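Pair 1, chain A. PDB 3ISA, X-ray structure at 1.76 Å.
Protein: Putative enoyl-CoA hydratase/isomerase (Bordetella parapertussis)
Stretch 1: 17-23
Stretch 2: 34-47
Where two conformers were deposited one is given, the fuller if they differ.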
# COMPACT_ATOMS: atom_id res chain seq x y z
N ALA A 17 -33.04 0.72 15.37
CA ALA A 17 -32.89 -0.29 14.32
C ALA A 17 -33.88 -0.14 13.18
O ALA A 17 -35.07 0.11 13.41
CB ALA A 17 -33.02 -1.71 14.91
N TRP A 18 -33.38 -0.32 11.95
CA TRP A 18 -34.24 -0.51 10.79
C TRP A 18 -34.12 -1.95 10.37
O TRP A 18 -33.01 -2.51 10.32
CB TRP A 18 -33.83 0.38 9.61
CG TRP A 18 -34.18 1.83 9.74
CD1 TRP A 18 -34.55 2.51 10.87
CD2 TRP A 18 -34.16 2.79 8.67
NE1 TRP A 18 -34.77 3.84 10.57
CE2 TRP A 18 -34.54 4.03 9.23
CE3 TRP A 18 -33.88 2.71 7.30
CZ2 TRP A 18 -34.62 5.21 8.46
CZ3 TRP A 18 -33.95 3.88 6.53
CH2 TRP A 18 -34.33 5.11 7.12
N THR A 19 -35.25 -2.58 10.08
CA THR A 19 -35.25 -3.94 9.58
C THR A 19 -35.65 -3.94 8.10
O THR A 19 -36.74 -3.48 7.72
CB THR A 19 -36.19 -4.84 10.42
OG1 THR A 19 -35.79 -4.78 11.79
CG2 THR A 19 -36.16 -6.30 9.91
N PHE A 20 -34.74 -4.45 7.29
CA PHE A 20 -34.92 -4.59 5.85
C PHE A 20 -35.33 -6.03 5.55
O PHE A 20 -34.51 -6.95 5.59
CB PHE A 20 -33.60 -4.30 5.13
CG PHE A 20 -33.11 -2.88 5.28
CD1 PHE A 20 -33.47 -1.90 4.36
CD2 PHE A 20 -32.28 -2.53 6.34
CE1 PHE A 20 -33.02 -0.58 4.49
CE2 PHE A 20 -31.81 -1.21 6.49
CZ PHE A 20 -32.19 -0.23 5.55
N THR A 21 -36.61 -6.22 5.24
CA THR A 21 -37.09 -7.55 4.91
C THR A 21 -37.22 -7.68 3.39
O THR A 21 -38.06 -7.02 2.77
CB THR A 21 -38.44 -7.86 5.63
OG1 THR A 21 -38.28 -7.73 7.04
CG2 THR A 21 -38.92 -9.28 5.29
N LEU A 22 -36.36 -8.52 2.80
CA LEU A 22 -36.48 -8.86 1.39
C LEU A 22 -37.80 -9.58 1.23
O LEU A 22 -38.07 -10.54 1.96
CB LEU A 22 -35.32 -9.74 0.92
CG LEU A 22 -33.99 -9.00 0.68
CD1 LEU A 22 -33.39 -8.41 1.96
CD2 LEU A 22 -32.98 -9.94 0.02
N SER A 23 -38.63 -9.09 0.31
CA SER A 23 -40.03 -9.46 0.27
C SER A 23 -40.48 -9.87 -1.13
O SER A 23 -41.42 -9.31 -1.70
CB SER A 23 -40.88 -8.31 0.82
OG SER A 23 -40.60 -8.09 2.19
N GLU A 34 -34.99 -3.83 -9.42
CA GLU A 34 -35.85 -3.07 -8.51
C GLU A 34 -35.54 -3.30 -7.02
O GLU A 34 -35.46 -2.33 -6.24
CB GLU A 34 -37.34 -3.35 -8.83
CG GLU A 34 -38.29 -2.33 -8.22
CD GLU A 34 -39.74 -2.80 -8.09
OE1 GLU A 34 -40.03 -4.01 -8.28
OE2 GLU A 34 -40.60 -1.96 -7.75
N LEU A 35 -35.39 -4.55 -6.61
CA LEU A 35 -35.04 -4.85 -5.22
C LEU A 35 -33.67 -4.29 -4.81
O LEU A 35 -33.55 -3.68 -3.74
CB LEU A 35 -35.14 -6.36 -4.93
CG LEU A 35 -34.79 -6.83 -3.51
CD1 LEU A 35 -35.49 -5.99 -2.40
CD2 LEU A 35 -35.20 -8.29 -3.39
N VAL A 36 -32.65 -4.46 -5.67
CA VAL A 36 -31.31 -3.91 -5.40
C VAL A 36 -31.40 -2.39 -5.22
O VAL A 36 -30.88 -1.86 -4.23
CB VAL A 36 -30.29 -4.32 -6.49
CG1 VAL A 36 -28.90 -3.62 -6.33
CG2 VAL A 36 -30.14 -5.83 -6.50
N GLU A 37 -32.09 -1.71 -6.14
CA GLU A 37 -32.23 -0.25 -6.01
C GLU A 37 -32.96 0.20 -4.74
O GLU A 37 -32.58 1.20 -4.13
CB GLU A 37 -32.86 0.38 -7.26
CG GLU A 37 -32.01 0.30 -8.53
CD GLU A 37 -30.57 0.81 -8.38
OE1 GLU A 37 -30.35 1.92 -7.85
OE2 GLU A 37 -29.66 0.09 -8.83
N ALA A 38 -33.98 -0.55 -4.34
CA ALA A 38 -34.70 -0.31 -3.09
C ALA A 38 -33.80 -0.48 -1.86
O ALA A 38 -33.90 0.29 -0.89
CB ALA A 38 -35.89 -1.25 -3.00
N LEU A 39 -32.94 -1.50 -1.89
CA LEU A 39 -31.98 -1.75 -0.83
C LEU A 39 -30.95 -0.63 -0.74
O LEU A 39 -30.66 -0.14 0.33
CB LEU A 39 -31.29 -3.09 -1.03
CG LEU A 39 -32.14 -4.27 -0.54
CD1 LEU A 39 -31.74 -5.58 -1.28
CD2 LEU A 39 -32.07 -4.44 0.97
N ILE A 40 -30.43 -0.21 -1.89
CA ILE A 40 -29.48 0.88 -1.93
C ILE A 40 -30.08 2.18 -1.36
O ILE A 40 -29.43 2.84 -0.54
CB ILE A 40 -28.94 1.09 -3.39
CG1 ILE A 40 -27.96 -0.05 -3.75
CG2 ILE A 40 -28.23 2.41 -3.51
CD1 ILE A 40 -27.55 -0.12 -5.20
N ASP A 41 -31.29 2.53 -1.81
CA ASP A 41 -32.01 3.69 -1.29
C ASP A 41 -32.22 3.62 0.23
O ASP A 41 -31.95 4.60 0.94
CB ASP A 41 -33.34 3.85 -2.03
CG ASP A 41 -33.15 4.34 -3.47
OD1 ASP A 41 -32.02 4.75 -3.83
OD2 ASP A 41 -34.14 4.33 -4.24
N GLY A 42 -32.69 2.46 0.72
CA GLY A 42 -32.93 2.24 2.14
C GLY A 42 -31.67 2.35 2.99
O GLY A 42 -31.68 3.00 4.04
N VAL A 43 -30.60 1.68 2.55
CA VAL A 43 -29.29 1.74 3.22
C VAL A 43 -28.74 3.18 3.25
O VAL A 43 -28.28 3.64 4.30
CB VAL A 43 -28.28 0.71 2.62
CG1 VAL A 43 -26.91 0.94 3.16
CG2 VAL A 43 -28.75 -0.74 2.96
N ASP A 44 -28.81 3.88 2.12
CA ASP A 44 -28.37 5.29 2.05
C ASP A 44 -29.16 6.19 3.01
O ASP A 44 -28.57 7.05 3.67
CB ASP A 44 -28.47 5.85 0.63
CG ASP A 44 -27.42 5.28 -0.32
OD1 ASP A 44 -26.54 4.52 0.12
OD2 ASP A 44 -27.49 5.59 -1.52
N ALA A 45 -30.47 5.97 3.11
CA ALA A 45 -31.33 6.74 4.00
C ALA A 45 -30.97 6.47 5.46
O ALA A 45 -30.88 7.39 6.26
CB ALA A 45 -32.80 6.42 3.74
N ALA A 46 -30.74 5.19 5.80
CA ALA A 46 -30.30 4.81 7.14
C ALA A 46 -28.95 5.44 7.54
O ALA A 46 -28.77 5.81 8.71
CB ALA A 46 -30.26 3.31 7.28
N HIS A 47 -28.03 5.55 6.57
CA HIS A 47 -26.75 6.18 6.85
C HIS A 47 -26.91 7.69 7.08
O HIS A 47 -26.29 8.24 7.99
CB HIS A 47 -25.73 5.83 5.75
CG HIS A 47 -25.38 4.37 5.70
ND1 HIS A 47 -24.60 3.83 4.70
CD2 HIS A 47 -25.72 3.34 6.51
CE1 HIS A 47 -24.46 2.54 4.91
NE2 HIS A 47 -25.14 2.21 6.00

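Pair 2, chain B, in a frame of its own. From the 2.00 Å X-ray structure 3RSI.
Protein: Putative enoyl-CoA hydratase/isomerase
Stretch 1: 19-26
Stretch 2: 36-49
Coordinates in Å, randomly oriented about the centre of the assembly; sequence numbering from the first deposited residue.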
# COMPACT_ATOMS: atom_id res chain seq x y z
N VAL B 19 -17.54 -12.48 -21.92
CA VAL B 19 -16.17 -12.71 -21.42
C VAL B 19 -15.22 -13.16 -22.56
O VAL B 19 -15.60 -13.95 -23.42
CB VAL B 19 -16.19 -13.77 -20.29
CG1 VAL B 19 -14.79 -14.00 -19.66
CG2 VAL B 19 -17.19 -13.37 -19.21
N VAL B 20 -14.00 -12.63 -22.57
CA VAL B 20 -12.94 -13.12 -23.46
C VAL B 20 -11.88 -13.73 -22.56
O VAL B 20 -11.55 -13.15 -21.52
CB VAL B 20 -12.30 -11.99 -24.36
CG1 VAL B 20 -12.08 -10.72 -23.59
CG2 VAL B 20 -10.96 -12.44 -24.95
N ILE B 21 -11.37 -14.89 -22.97
CA ILE B 21 -10.28 -15.57 -22.29
C ILE B 21 -9.07 -15.59 -23.21
O ILE B 21 -9.15 -16.07 -24.35
CB ILE B 21 -10.65 -17.03 -21.93
CG1 ILE B 21 -11.91 -17.06 -21.07
CG2 ILE B 21 -9.48 -17.71 -21.19
CD1 ILE B 21 -12.59 -18.39 -21.13
N LEU B 22 -7.97 -15.06 -22.69
CA LEU B 22 -6.70 -14.99 -23.38
C LEU B 22 -5.78 -16.03 -22.77
O LEU B 22 -5.60 -16.06 -21.54
CB LEU B 22 -6.09 -13.60 -23.20
CG LEU B 22 -6.91 -12.41 -23.71
CD1 LEU B 22 -6.16 -11.12 -23.43
CD2 LEU B 22 -7.17 -12.57 -25.19
N THR B 23 -5.20 -16.87 -23.60
CA THR B 23 -4.33 -17.91 -23.10
C THR B 23 -2.97 -17.82 -23.76
O THR B 23 -2.86 -18.04 -24.96
CB THR B 23 -4.92 -19.31 -23.33
OG1 THR B 23 -6.19 -19.39 -22.69
CG2 THR B 23 -3.98 -20.38 -22.75
N MET B 24 -1.96 -17.48 -22.95
CA MET B 24 -0.58 -17.46 -23.40
C MET B 24 -0.18 -18.91 -23.68
O MET B 24 -0.32 -19.76 -22.81
CB MET B 24 0.31 -16.84 -22.33
CG MET B 24 0.00 -15.40 -22.05
SD MET B 24 0.87 -14.72 -20.63
CE MET B 24 -0.14 -15.41 -19.29
N ASN B 25 0.26 -19.17 -24.91
CA ASN B 25 0.39 -20.53 -25.43
C ASN B 25 1.72 -20.82 -26.13
O ASN B 25 1.81 -20.81 -27.35
CB ASN B 25 -0.75 -20.78 -26.42
CG ASN B 25 -0.79 -22.21 -26.93
OD1 ASN B 25 -0.44 -23.15 -26.21
ND2 ASN B 25 -1.18 -22.37 -28.18
N ARG B 26 2.77 -21.00 -25.35
CA ARG B 26 4.06 -21.50 -25.87
C ARG B 26 4.62 -22.50 -24.88
O ARG B 26 5.55 -22.19 -24.11
CB ARG B 26 5.07 -20.36 -26.06
CG ARG B 26 4.65 -19.28 -27.02
CD ARG B 26 5.71 -18.20 -27.03
NE ARG B 26 6.95 -18.63 -27.70
CZ ARG B 26 8.18 -18.25 -27.34
NH1 ARG B 26 8.38 -17.47 -26.28
NH2 ARG B 26 9.23 -18.68 -28.03
N ASN B 36 5.98 -11.90 -31.15
CA ASN B 36 4.72 -12.36 -31.71
C ASN B 36 3.52 -12.29 -30.76
O ASN B 36 2.47 -11.77 -31.12
CB ASN B 36 4.88 -13.82 -32.13
CG ASN B 36 4.20 -14.13 -33.41
OD1 ASN B 36 3.06 -13.73 -33.63
ND2 ASN B 36 4.90 -14.87 -34.29
N MET B 37 3.69 -12.88 -29.58
CA MET B 37 2.68 -12.87 -28.54
C MET B 37 2.36 -11.43 -28.15
O MET B 37 1.20 -11.09 -27.93
CB MET B 37 3.15 -13.65 -27.30
CG MET B 37 2.01 -13.96 -26.34
SD MET B 37 2.49 -14.65 -24.78
CE MET B 37 3.26 -16.17 -25.36
N VAL B 38 3.38 -10.58 -28.06
CA VAL B 38 3.14 -9.20 -27.66
C VAL B 38 2.34 -8.46 -28.73
O VAL B 38 1.41 -7.72 -28.39
CB VAL B 38 4.45 -8.45 -27.29
CG1 VAL B 38 4.16 -6.96 -27.05
CG2 VAL B 38 5.09 -9.07 -26.05
N SER B 39 2.65 -8.66 -30.01
CA SER B 39 1.79 -8.12 -31.10
C SER B 39 0.35 -8.62 -31.00
O SER B 39 -0.60 -7.85 -31.19
CB SER B 39 2.34 -8.47 -32.48
OG SER B 39 3.65 -7.93 -32.61
N GLN B 40 0.20 -9.91 -30.70
CA GLN B 40 -1.13 -10.50 -30.57
C GLN B 40 -1.85 -9.92 -29.34
O GLN B 40 -3.07 -9.72 -29.38
CB GLN B 40 -1.05 -12.03 -30.52
CG GLN B 40 -0.63 -12.66 -31.87
CD GLN B 40 -0.33 -14.15 -31.79
OE1 GLN B 40 -0.40 -14.75 -30.71
NE2 GLN B 40 0.01 -14.76 -32.93
N PHE B 41 -1.11 -9.66 -28.26
CA PHE B 41 -1.67 -8.93 -27.11
C PHE B 41 -2.23 -7.54 -27.54
O PHE B 41 -3.39 -7.20 -27.23
CB PHE B 41 -0.61 -8.73 -26.01
CG PHE B 41 -0.60 -9.82 -24.94
CD1 PHE B 41 -1.77 -10.17 -24.26
CD2 PHE B 41 0.57 -10.49 -24.63
CE1 PHE B 41 -1.76 -11.16 -23.30
CE2 PHE B 41 0.59 -11.49 -23.66
CZ PHE B 41 -0.58 -11.82 -22.98
N ALA B 42 -1.40 -6.76 -28.23
CA ALA B 42 -1.82 -5.41 -28.65
C ALA B 42 -3.13 -5.50 -29.40
O ALA B 42 -4.07 -4.76 -29.11
CB ALA B 42 -0.74 -4.70 -29.49
N ALA B 43 -3.20 -6.42 -30.35
CA ALA B 43 -4.42 -6.63 -31.12
C ALA B 43 -5.62 -7.04 -30.24
O ALA B 43 -6.75 -6.58 -30.47
CB ALA B 43 -4.19 -7.67 -32.23
N ALA B 44 -5.39 -7.90 -29.26
CA ALA B 44 -6.47 -8.37 -28.38
C ALA B 44 -7.00 -7.23 -27.48
O ALA B 44 -8.19 -7.15 -27.22
CB ALA B 44 -6.00 -9.58 -27.51
N TRP B 45 -6.11 -6.37 -26.99
CA TRP B 45 -6.56 -5.23 -26.18
C TRP B 45 -7.45 -4.31 -27.02
O TRP B 45 -8.47 -3.82 -26.53
CB TRP B 45 -5.40 -4.42 -25.59
CG TRP B 45 -4.36 -5.19 -24.82
CD1 TRP B 45 -3.02 -5.02 -24.90
CD2 TRP B 45 -4.58 -6.25 -23.88
NE1 TRP B 45 -2.38 -5.89 -24.05
CE2 TRP B 45 -3.32 -6.66 -23.41
CE3 TRP B 45 -5.72 -6.87 -23.37
CZ2 TRP B 45 -3.16 -7.68 -22.47
CZ3 TRP B 45 -5.57 -7.88 -22.42
CH2 TRP B 45 -4.30 -8.27 -21.98
N ASP B 46 -7.08 -4.08 -28.28
CA ASP B 46 -7.88 -3.25 -29.19
C ASP B 46 -9.27 -3.83 -29.41
O ASP B 46 -10.26 -3.11 -29.35
CB ASP B 46 -7.15 -3.04 -30.52
CG ASP B 46 -6.03 -2.02 -30.42
OD1 ASP B 46 -5.96 -1.26 -29.42
OD2 ASP B 46 -5.19 -1.98 -31.33
N GLU B 47 -9.35 -5.14 -29.63
CA GLU B 47 -10.63 -5.85 -29.76
C GLU B 47 -11.48 -5.73 -28.50
O GLU B 47 -12.68 -5.49 -28.58
CB GLU B 47 -10.38 -7.32 -30.06
CG GLU B 47 -11.64 -8.20 -30.18
CD GLU B 47 -11.29 -9.67 -30.50
OE1 GLU B 47 -10.33 -9.89 -31.27
OE2 GLU B 47 -11.95 -10.61 -29.97
N ILE B 48 -10.85 -5.93 -27.34
CA ILE B 48 -11.56 -5.86 -26.06
C ILE B 48 -12.07 -4.45 -25.77
O ILE B 48 -13.17 -4.27 -25.25
CB ILE B 48 -10.66 -6.37 -24.92
CG1 ILE B 48 -10.50 -7.90 -25.02
CG2 ILE B 48 -11.20 -5.96 -23.55
CD1 ILE B 48 -9.27 -8.42 -24.26
N ASP B 49 -11.25 -3.44 -26.10
CA ASP B 49 -11.62 -2.04 -25.86
C ASP B 49 -12.75 -1.55 -26.78
O ASP B 49 -13.56 -0.72 -26.40
CB ASP B 49 -10.40 -1.13 -26.02
CG ASP B 49 -9.44 -1.23 -24.85
OD1 ASP B 49 -9.85 -1.62 -23.73
OD2 ASP B 49 -8.25 -0.88 -25.06

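In both pairs a six-residue strand lies against a helix running in nearly the opposite direction. The axes approach to 10.4 Å at 177° in pair 1 and to 10.7 Å at 174° in pair 2, and the central residues superpose with an RMSD of 0.5 Å. The buried surface is also similar, 376 and 393 Å². No hydrogen bond crosses between strand and helix in either pair, so each contact rests on van der Waals packing of largely apolar side chains against the helix, in pair 1 partly against its backbone. The strand contributes alternate residues: Trp18(A), Phe20(A) and Leu22(A) match Val20(B), Leu22(B) and Met24(B).

The first of these positions differs most. In pair 1 the large residue is on the strand: the indole of Trp18(A) spreads over the helix, with Ala46(A) CB over one face, 4.1 Å from the centroid of the six-membered ring, and Ala45(A) CB at the edge, 3.9 Å from Trp18(A) CH2. In pair 2 the bulk is on the helix instead. Val20(B) is short, and Ile48(B), which matches Ala46(A), reaches out to meet it, with Val20(B) CG1 3.5 Å from Ile48(B) CG1.

At the centre, the ring of Phe20(A) lies close to the helix backbone, its CE1 3.6 Å from Gly42(A) C. The glycine makes this possible, since an ideal CB there would lie 2.6 Å from Phe20(A) CE1, a clash. In pair 2 the matching helix residue is Ala44(B), and its methyl group is accommodated by the slimmer Leu22(B), whose CD2 lies 4.0 Å from Ala44(B) CB. Helix side chains provide bulk around this leucine: Trp45(B), whose CA-to-CB bond points away, nevertheless brings CZ3 to 3.4 Å from Leu22(B) CD1, and Ile48(B) CD1 lies 4.2 Å from the same methyl. The match of Trp45(B) in pair 1 is Val43(A), whose CG2 is 4.3 Å from Phe20(A) CZ.

Towards the end of the strand, the two solutions converge in layout. Leu22(A) meets two leucines, with its CG 4.3 Å from Leu35(A) CD2 and its CD1 4.3 Å from Leu39(A) CD2. Pair 2 places Met37(B) and Phe41(B) at those helix positions: Met24(B) CG lies 3.8 Å from Met37(B) SD and 3.7 Å from Phe41(B) CZ, while Met24(B) SD approaches the edge of the phenyl ring, 5.3 Å from its centroid.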